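Local coordinates for protein acetyl-CoA C-acetyltransferase (Syntrophomonas wolfei subsp. wolfei, PDB 7N7Z) that probably catalyses the reversible, thiolase-type condensation of two acetyl-CoA molecules into acetoacetyl-CoA, at residues D150-Q155 with G159-T164. Sequence-based numbering, arbitrary orientation.
Sequences DGLVCQ and GHMGMT
Leu152 lies over one face of the His160 imidazole, its CB 4.2 Å from the ring centroid in a CH-pi contact, while its CD1 comes within 3.5 Å of His160 NE2. At the ring edge, in plane, ND1 accepts the N-H of Gly162 in a nearly straight bond (176°), so that His160, at the N-cap position, caps helix 161-172; CG set anti to the backbone N (chi1 -154°) turns the imidazole back toward Leu152. Phe239 meets the same ring with its plane inclined at about 40°. Two weak hydrogen bonds tie the backbones, Met161 N to Leu152 O (3.2 Å) and Cys154 N to Gly159 O (3.3 Å). Met161 CG passes 3.2 Å from Leu152 O, and the bend at chi2 brings CE against Cys154 CB, 4.0 Å away. With an alanine at His160, Gly162 N would probably lose its side-chain cap and Leu152 the ring beside it. The contact joins the end of helix 146-152 to the start of helix 161-172 in the thiolase N-terminal domain, the Met161 side chain about 6 Å from that of Cys92, the predicted acyl-thioester residue. With ND1 taken as an acceptor, the neutral NE2-H tautomer is likely, its NE2 buried against Leu152 without a polar partner.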
loop_
_atom_site.group_PDB
_atom_site.type_symbol
_atom_site.label_atom_id
_atom_site.label_comp_id
_atom_site.label_asym_id
_atom_site.label_seq_id
_atom_site.Cartn_x
_atom_site.Cartn_y
_atom_site.Cartn_z
ATOM N N ASP B 150 -9.838 3.809 12.603
ATOM C CA ASP B 150 -10.675 2.750 13.149
ATOM C C ASP B 150 -10.719 2.761 14.672
ATOM O O ASP B 150 -11.260 1.826 15.271
ATOM C CB ASP B 150 -10.181 1.386 12.660
ATOM C CG ASP B 150 -10.657 1.053 11.255
ATOM O OD1 ASP B 150 -11.553 1.751 10.734
ATOM O OD2 ASP B 150 -10.127 0.085 10.670
ATOM N N GLY B 151 -10.169 3.792 15.315
ATOM C CA GLY B 151 -10.106 3.817 16.762
ATOM C C GLY B 151 -10.135 5.200 17.378
ATOM O O GLY B 151 -11.148 5.602 17.959
ATOM N N LEU B 152 -9.029 5.940 17.266
ATOM C CA LEU B 152 -8.921 7.209 17.979
ATOM C C LEU B 152 -9.774 8.300 17.344
ATOM O O LEU B 152 -10.286 9.174 18.054
ATOM C CB LEU B 152 -7.460 7.655 18.041
ATOM C CG LEU B 152 -6.519 6.868 18.958
ATOM C CD1 LEU B 152 -5.180 7.585 19.073
ATOM C CD2 LEU B 152 -7.118 6.647 20.338
ATOM N N VAL B 153 -9.934 8.285 16.026
ATOM C CA VAL B 153 -10.754 9.276 15.337
ATOM C C VAL B 153 -12.192 8.769 15.340
ATOM O O VAL B 153 -12.503 7.753 14.713
ATOM C CB VAL B 153 -10.257 9.535 13.910
ATOM C CG1 VAL B 153 -11.086 10.630 13.254
ATOM C CG2 VAL B 153 -8.788 9.920 13.924
ATOM N N CYS B 154 -13.066 9.473 16.052
ATOM C CA CYS B 154 -14.473 9.106 16.135
ATOM C C CYS B 154 -15.264 9.868 15.080
ATOM O O CYS B 154 -15.199 11.100 15.013
ATOM C CB CYS B 154 -15.025 9.405 17.529
ATOM S SG CYS B 154 -16.657 8.698 17.852
ATOM N N GLN B 155 -16.008 9.129 14.253
ATOM C CA GLN B 155 -16.821 9.772 13.227
ATOM C C GLN B 155 -17.910 10.634 13.853
ATOM O O GLN B 155 -18.163 11.756 13.400
ATOM C CB GLN B 155 -17.431 8.718 12.303
ATOM C CG GLN B 155 -16.426 8.046 11.382
ATOM C CD GLN B 155 -17.059 6.987 10.501
ATOM O OE1 GLN B 155 -18.138 6.479 10.799
ATOM N NE2 GLN B 155 -16.387 6.649 9.406
ATOM N N GLY B 159 -13.603 14.244 15.078
ATOM C CA GLY B 159 -12.158 14.302 15.092
ATOM C C GLY B 159 -11.578 13.427 16.181
ATOM O O GLY B 159 -12.268 12.594 16.774
ATOM N N HIS B 160 -10.286 13.635 16.433
ATOM C CA HIS B 160 -9.545 12.877 17.435
ATOM C C HIS B 160 -10.245 12.900 18.787
ATOM O O HIS B 160 -11.031 13.810 19.071
ATOM C CB HIS B 160 -8.129 13.444 17.571
ATOM C CG HIS B 160 -7.119 12.451 18.055
ATOM N ND1 HIS B 160 -7.001 12.095 19.382
ATOM C CD2 HIS B 160 -6.172 11.747 17.391
ATOM C CE1 HIS B 160 -6.029 11.210 19.513
ATOM N NE2 HIS B 160 -5.510 10.982 18.320
ATOM N N MET B 161 -9.966 11.901 19.630
ATOM C CA MET B 161 -10.509 11.909 20.984
ATOM C C MET B 161 -10.145 13.198 21.708
ATOM O O MET B 161 -10.941 13.724 22.495
ATOM C CB MET B 161 -9.994 10.702 21.769
ATOM C CG MET B 161 -10.503 9.362 21.269
ATOM S SD MET B 161 -12.269 9.133 21.535
ATOM C CE MET B 161 -12.617 7.821 20.366
ATOM N N GLY B 162 -8.942 13.720 21.456
ATOM C CA GLY B 162 -8.529 14.953 22.101
ATOM C C GLY B 162 -9.497 16.095 21.871
ATOM O O GLY B 162 -9.649 16.967 22.729
ATOM N N MET B 163 -10.165 16.108 20.715
ATOM C CA MET B 163 -11.139 17.158 20.441
ATOM C C MET B 163 -12.322 17.071 21.397
ATOM O O MET B 163 -12.833 18.099 21.858
ATOM C CB MET B 163 -11.616 17.069 18.991
ATOM C CG MET B 163 -10.496 17.103 17.965
ATOM S SD MET B 163 -9.618 18.678 17.946
ATOM C CE MET B 163 -10.567 19.580 16.723
ATOM N N THR B 164 -12.772 15.853 21.712
ATOM C CA THR B 164 -13.876 15.707 22.655
ATOM C C THR B 164 -13.471 16.151 24.053
ATOM O O THR B 164 -14.310 16.650 24.811
ATOM C CB THR B 164 -14.370 14.259 22.680
ATOM O OG1 THR B 164 -13.444 13.442 23.408
ATOM C CG2 THR B 164 -14.524 13.722 21.261
#